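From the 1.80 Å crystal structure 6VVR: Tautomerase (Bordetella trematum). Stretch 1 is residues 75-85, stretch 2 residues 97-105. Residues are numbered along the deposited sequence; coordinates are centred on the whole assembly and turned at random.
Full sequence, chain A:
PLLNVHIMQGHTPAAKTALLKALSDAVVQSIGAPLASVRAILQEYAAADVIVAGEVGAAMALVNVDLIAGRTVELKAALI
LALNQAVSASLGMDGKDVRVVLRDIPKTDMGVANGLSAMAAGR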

ATOM      1  N   LEU A  75       7.382   9.884 -19.196  1.00 27.15           N
ATOM      2  CA  LEU A  75       7.116  10.630 -17.968  1.00 24.76           C
ATOM      3  C   LEU A  75       7.195   9.717 -16.749  1.00 23.90           C
ATOM      4  O   LEU A  75       7.730  10.110 -15.706  1.00 23.22           O
ATOM      5  CB  LEU A  75       5.746  11.306 -18.046  1.00 27.18           C
ATOM      6  CG  LEU A  75       5.638  12.584 -18.882  1.00 29.97           C
ATOM      7  CD1 LEU A  75       4.287  13.235 -18.657  1.00 32.65           C
ATOM      8  CD2 LEU A  75       6.762  13.550 -18.530  1.00 31.48           C
ATOM      9  N   LYS A  76       6.670   8.493 -16.867  1.00 24.41           N
ATOM     10  CA  LYS A  76       6.792   7.527 -15.777  1.00 22.50           C
ATOM     11  C   LYS A  76       8.255   7.256 -15.462  1.00 22.81           C
ATOM     12  O   LYS A  76       8.639   7.156 -14.294  1.00 21.92           O
ATOM     13  CB  LYS A  76       6.094   6.221 -16.142  1.00 22.80           C
ATOM     14  CG  LYS A  76       4.587   6.213 -16.005  1.00 27.36           C
ATOM     15  CD  LYS A  76       4.053   5.063 -16.863  1.00 29.03           C
ATOM     16  CE  LYS A  76       2.670   4.631 -16.470  1.00 27.62           C
ATOM     17  NZ  LYS A  76       2.273   3.397 -17.225  1.00 21.78           N
ATOM     18  N   ALA A  77       9.085   7.111 -16.505  1.00 23.50           N
ATOM     19  CA  ALA A  77      10.512   6.895 -16.290  1.00 21.07           C
ATOM     20  C   ALA A  77      11.151   8.093 -15.598  1.00 22.95           C
ATOM     21  O   ALA A  77      11.938   7.928 -14.658  1.00 22.82           O
ATOM     22  CB  ALA A  77      11.208   6.601 -17.621  1.00 22.94           C
ATOM     23  N   ALA A  78      10.823   9.307 -16.046  1.00 23.23           N
ATOM     24  CA  ALA A  78      11.332  10.508 -15.393  1.00 23.57           C
ATOM     25  C   ALA A  78      10.928  10.551 -13.927  1.00 23.57           C
ATOM     26  O   ALA A  78      11.714  10.974 -13.069  1.00 24.19           O
ATOM     27  CB  ALA A  78      10.821  11.751 -16.118  1.00 27.63           C
ATOM     28  N   LEU A  79       9.701  10.118 -13.622  1.00 23.74           N
ATOM     29  CA  LEU A  79       9.206  10.174 -12.248  1.00 23.04           C
ATOM     30  C   LEU A  79       9.947   9.185 -11.350  1.00 23.30           C
ATOM     31  O   LEU A  79      10.355   9.538 -10.241  1.00 22.19           O
ATOM     32  CB  LEU A  79       7.692   9.917 -12.229  1.00 22.60           C
ATOM     33  CG  LEU A  79       6.958   9.845 -10.885  1.00 22.90           C
ATOM     34  CD1 LEU A  79       7.040  11.157 -10.108  1.00 21.97           C
ATOM     35  CD2 LEU A  79       5.496   9.456 -11.120  1.00 22.98           C
ATOM     36  N   ILE A  80      10.120   7.939 -11.810  1.00 21.98           N
ATOM     37  CA  ILE A  80      10.860   6.941 -11.034  1.00 21.62           C
ATOM     38  C   ILE A  80      12.276   7.422 -10.774  1.00 22.18           C
ATOM     39  O   ILE A  80      12.795   7.323  -9.655  1.00 21.41           O
ATOM     40  CB  ILE A  80      10.870   5.584 -11.770  1.00 20.86           C
ATOM     41  CG1 ILE A  80       9.466   4.975 -11.798  1.00 21.09           C
ATOM     42  CG2 ILE A  80      11.883   4.632 -11.133  1.00 21.41           C
ATOM     43  CD1 ILE A  80       9.336   3.789 -12.731  1.00 22.35           C
ATOM     44  N   LEU A  81      12.918   7.958 -11.810  1.00 22.84           N
ATOM     45  CA  LEU A  81      14.291   8.429 -11.675  1.00 22.75           C
ATOM     46  C   LEU A  81      14.376   9.592 -10.697  1.00 24.90           C
ATOM     47  O   LEU A  81      15.252   9.607  -9.825  1.00 24.85           O
ATOM     48  CB  LEU A  81      14.834   8.837 -13.046  1.00 23.51           C
ATOM     49  CG  LEU A  81      16.307   9.226 -13.195  1.00 29.75           C
ATOM     50  CD1 LEU A  81      17.220   8.078 -12.790  1.00 27.27           C
ATOM     51  CD2 LEU A  81      16.584   9.630 -14.640  1.00 26.00           C
ATOM     52  N   ALA A  82      13.468  10.565 -10.824  1.00 22.65           N
ATOM     53  CA  ALA A  82      13.516  11.746  -9.970  1.00 26.13           C
ATOM     54  C   ALA A  82      13.207  11.398  -8.520  1.00 25.96           C
ATOM     55  O   ALA A  82      13.805  11.965  -7.597  1.00 23.97           O
ATOM     56  CB  ALA A  82      12.545  12.813 -10.484  1.00 23.04           C
ATOM     57  N   LEU A  83      12.261  10.484  -8.293  1.00 22.66           N
ATOM     58  CA  LEU A  83      11.969  10.067  -6.925  1.00 24.45           C
ATOM     59  C   LEU A  83      13.132   9.284  -6.325  1.00 22.32           C
ATOM     60  O   LEU A  83      13.513   9.517  -5.172  1.00 23.26           O
ATOM     61  CB  LEU A  83      10.683   9.241  -6.891  1.00 23.91           C
ATOM     62  CG  LEU A  83       9.408  10.041  -7.180  1.00 22.22           C
ATOM     63  CD1 LEU A  83       8.226   9.105  -7.339  1.00 26.40           C
ATOM     64  CD2 LEU A  83       9.148  11.066  -6.075  1.00 25.56           C
ATOM     65  N   ASN A  84      13.718   8.355  -7.092  1.00 22.53           N
ATOM     66  CA  ASN A  84      14.878   7.621  -6.593  1.00 25.49           C
ATOM     67  C   ASN A  84      15.987   8.581  -6.172  1.00 24.28           C
ATOM     68  O   ASN A  84      16.541   8.465  -5.072  1.00 24.08           O
ATOM     69  CB  ASN A  84      15.380   6.630  -7.651  1.00 22.68           C
ATOM     70  CG  ASN A  84      16.062   5.388  -7.035  1.00 28.97           C
ATOM     71  OD1 ASN A  84      17.260   5.408  -6.743  1.00 26.88           O
ATOM     72  ND2 ASN A  84      15.299   4.310  -6.853  1.00 26.70           N
ATOM     73  N   GLN A  85      16.308   9.552  -7.026  1.00 24.73           N
ATOM     74  CA  GLN A  85      17.369  10.505  -6.701  1.00 28.28           C
ATOM     75  C   GLN A  85      16.994  11.402  -5.522  1.00 28.50           C
ATOM     76  O   GLN A  85      17.865  11.749  -4.713  1.00 29.86           O
ATOM     77  CB  GLN A  85      17.722  11.337  -7.943  1.00 28.54           C
ATOM     78  CG  GLN A  85      18.350  10.500  -9.083  1.00 31.03           C
ATOM     79  CD  GLN A  85      18.363  11.222 -10.431  1.00 34.77           C
ATOM     80  OE1 GLN A  85      17.715  12.249 -10.604  1.00 35.50           O
ATOM     81  NE2 GLN A  85      19.090  10.660 -11.403  1.00 36.53           N
ATOM     82  N   ASP A  97      19.773   0.996  -3.179  1.00 24.61           N
ATOM     83  CA  ASP A  97      19.006   0.547  -2.026  1.00 26.59           C
ATOM     84  C   ASP A  97      17.582   1.087  -2.024  1.00 23.42           C
ATOM     85  O   ASP A  97      16.818   0.787  -1.102  1.00 25.42           O
ATOM     86  CB  ASP A  97      19.719   0.964  -0.733  1.00 24.78           C
ATOM     87  CG  ASP A  97      21.042   0.233  -0.534  1.00 32.89           C
ATOM     88  OD1 ASP A  97      21.172  -0.911  -1.023  1.00 31.59           O
ATOM     89  OD2 ASP A  97      21.951   0.798   0.113  1.00 31.34           O
ATOM     90  N   VAL A  98      17.222   1.883  -3.021  1.00 24.06           N
ATOM     91  CA  VAL A  98      15.926   2.544  -3.104  1.00 20.17           C
ATOM     92  C   VAL A  98      15.112   1.853  -4.185  1.00 22.52           C
ATOM     93  O   VAL A  98      15.666   1.429  -5.201  1.00 24.66           O
ATOM     94  CB  VAL A  98      16.105   4.040  -3.423  1.00 27.66           C
ATOM     95  CG1 VAL A  98      14.761   4.754  -3.463  1.00 23.06           C
ATOM     96  CG2 VAL A  98      17.022   4.685  -2.396  1.00 25.89           C
ATOM     97  N   ARG A  99      13.803   1.733  -3.966  1.00 23.11           N
ATOM     98  CA  ARG A  99      12.881   1.244  -4.980  1.00 19.96           C
ATOM     99  C   ARG A  99      11.691   2.192  -5.076  1.00 23.08           C
ATOM    100  O   ARG A  99      11.253   2.752  -4.068  1.00 21.52           O
ATOM    101  CB  ARG A  99      12.391  -0.174  -4.664  1.00 20.97           C
ATOM    102  CG  ARG A  99      13.447  -1.263  -4.832  1.00 24.71           C
ATOM    103  CD  ARG A  99      14.001  -1.327  -6.260  1.00 24.52           C
ATOM    104  NE  ARG A  99      14.996  -2.400  -6.400  1.00 23.07           N
ATOM    105  CZ  ARG A  99      16.289  -2.271  -6.108  1.00 26.69           C
ATOM    106  NH1 ARG A  99      17.114  -3.302  -6.268  1.00 27.39           N
ATOM    107  NH2 ARG A  99      16.764  -1.115  -5.656  1.00 25.16           N
ATOM    108  N   VAL A 100      11.175   2.363  -6.295  1.00 22.92           N
ATOM    109  CA  VAL A 100       9.983   3.163  -6.568  1.00 19.08           C
ATOM    110  C   VAL A 100       8.999   2.288  -7.326  1.00 21.61           C
ATOM    111  O   VAL A 100       9.384   1.626  -8.293  1.00 24.44           O
ATOM    112  CB  VAL A 100      10.302   4.415  -7.408  1.00 21.07           C
ATOM    113  CG1 VAL A 100       9.015   5.226  -7.653  1.00 21.40           C
ATOM    114  CG2 VAL A 100      11.367   5.256  -6.753  1.00 22.67           C
ATOM    115  N   VAL A 101       7.735   2.292  -6.902  1.00 19.90           N
ATOM    116  CA  VAL A 101       6.671   1.532  -7.549  1.00 18.84           C
ATOM    117  C   VAL A 101       5.563   2.502  -7.934  1.00 20.33           C
ATOM    118  O   VAL A 101       5.083   3.265  -7.088  1.00 20.52           O
ATOM    119  CB  VAL A 101       6.107   0.438  -6.628  1.00 20.63           C
ATOM    120  CG1 VAL A 101       4.988  -0.327  -7.340  1.00 23.43           C
ATOM    121  CG2 VAL A 101       7.221  -0.478  -6.157  1.00 22.97           C
ATOM    122  N   LEU A 102       5.164   2.477  -9.202  1.00 20.59           N
ATOM    123  CA  LEU A 102       4.052   3.284  -9.685  1.00 20.23           C
ATOM    124  C   LEU A 102       2.853   2.373  -9.890  1.00 22.31           C
ATOM    125  O   LEU A 102       2.975   1.309 -10.510  1.00 22.49           O
ATOM    126  CB  LEU A 102       4.389   3.991 -11.001  1.00 19.17           C
ATOM    127  CG  LEU A 102       5.698   4.780 -11.093  1.00 20.56           C
ATOM    128  CD1 LEU A 102       5.805   5.446 -12.462  1.00 19.58           C
ATOM    129  CD2 LEU A 102       5.823   5.823  -9.969  1.00 19.45           C
ATOM    130  N   ARG A 103       1.708   2.780  -9.362  1.00 20.01           N
ATOM    131  CA  ARG A 103       0.452   2.074  -9.596  1.00 21.50           C
ATOM    132  C   ARG A 103      -0.444   2.996 -10.411  1.00 20.84           C
ATOM    133  O   ARG A 103      -0.909   4.021  -9.904  1.00 20.53           O
ATOM    134  CB  ARG A 103      -0.201   1.666  -8.278  1.00 21.88           C
ATOM    135  CG  ARG A 103       0.771   0.975  -7.327  1.00 25.57           C
ATOM    136  CD  ARG A 103       0.049   0.051  -6.366  1.00 28.74           C
ATOM    137  NE  ARG A 103       0.945  -0.399  -5.306  1.00 30.05           N
ATOM    138  CZ  ARG A 103       1.199   0.293  -4.198  1.00 26.52           C
ATOM    139  NH1 ARG A 103       2.017  -0.212  -3.285  1.00 23.06           N
ATOM    140  NH2 ARG A 103       0.616   1.474  -3.994  1.00 22.35           N
ATOM    141  N   ASP A 104      -0.644   2.647 -11.683  1.00 22.31           N
ATOM    142  CA  ASP A 104      -1.527   3.405 -12.567  1.00 22.55           C
ATOM    143  C   ASP A 104      -2.967   3.190 -12.123  1.00 24.25           C
ATOM    144  O   ASP A 104      -3.460   2.058 -12.149  1.00 24.31           O
ATOM    145  CB  ASP A 104      -1.349   2.952 -14.015  1.00 24.76           C
ATOM    146  CG  ASP A 104      -0.478   3.898 -14.837  1.00 27.10           C
ATOM    147  OD1 ASP A 104      -0.036   4.940 -14.321  1.00 26.88           O
ATOM    148  OD2 ASP A 104      -0.251   3.587 -16.029  1.00 31.61           O
ATOM    149  N   ILE A 105      -3.637   4.265 -11.731  1.00 20.62           N
ATOM    150  CA  ILE A 105      -5.015   4.224 -11.245  1.00 20.33           C
ATOM    151  C   ILE A 105      -5.900   4.878 -12.304  1.00 18.25           C
ATOM    152  O   ILE A 105      -5.765   6.085 -12.555  1.00 22.27           O
ATOM    153  CB  ILE A 105      -5.151   4.934  -9.893  1.00 20.30           C
ATOM    154  CG1 ILE A 105      -4.142   4.385  -8.862  1.00 21.30           C
ATOM    155  CG2 ILE A 105      -6.589   4.832  -9.367  1.00 20.38           C
ATOM    156  CD1 ILE A 105      -4.295   2.883  -8.549  1.00 20.89           C
TER
HETATM  157  O   HOH W   1      13.548   2.487  -8.181  1.00 25.23           O

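Residues 75-85 are helical throughout, part of a longer helix, and Val98 to Ile105 form a strand. The helix crosses the strand at 145° between N-to-C directions, so the two run roughly antiparallel. Their axes approach to 8.2 Å. The CA atoms of Ile80 and Val100 lie 5.9 Å apart, and those of Asn84 and Val98 6.2 Å.

Strand alternation sets the pattern. Val98, Val100 and Leu102 point toward the helix, while Arg99 and Val101 point away. On the helix, Lys76, Leu79 and Leu83 point toward the strand.

Leu102 is the most covered residue. Its CD1 lies 3.8 Å from Ile80 CG1 and 3.8 Å from Lys76 CB. Its CD2 packs 3.8 Å from Leu79 CD2. Val100 fits against the next turn, with CG1 4.0 Å from Leu83 CD1 and CB 4.1 Å from Ile80 CG2.

Polar contacts lie at both ends of this apolar patch. Lys76 extends its chain so that NZ forms a salt bridge with Asp104 OD2 at 2.8 Å. Asn84 ND2 donates a weak hydrogen bond to Val98 O at 3.3 Å. Water 1 accepts weak hydrogen bonds from Asn84 ND2 (2.9 Å) and Val100 N (3.0 Å), linking the side chain to the strand backbone a second time.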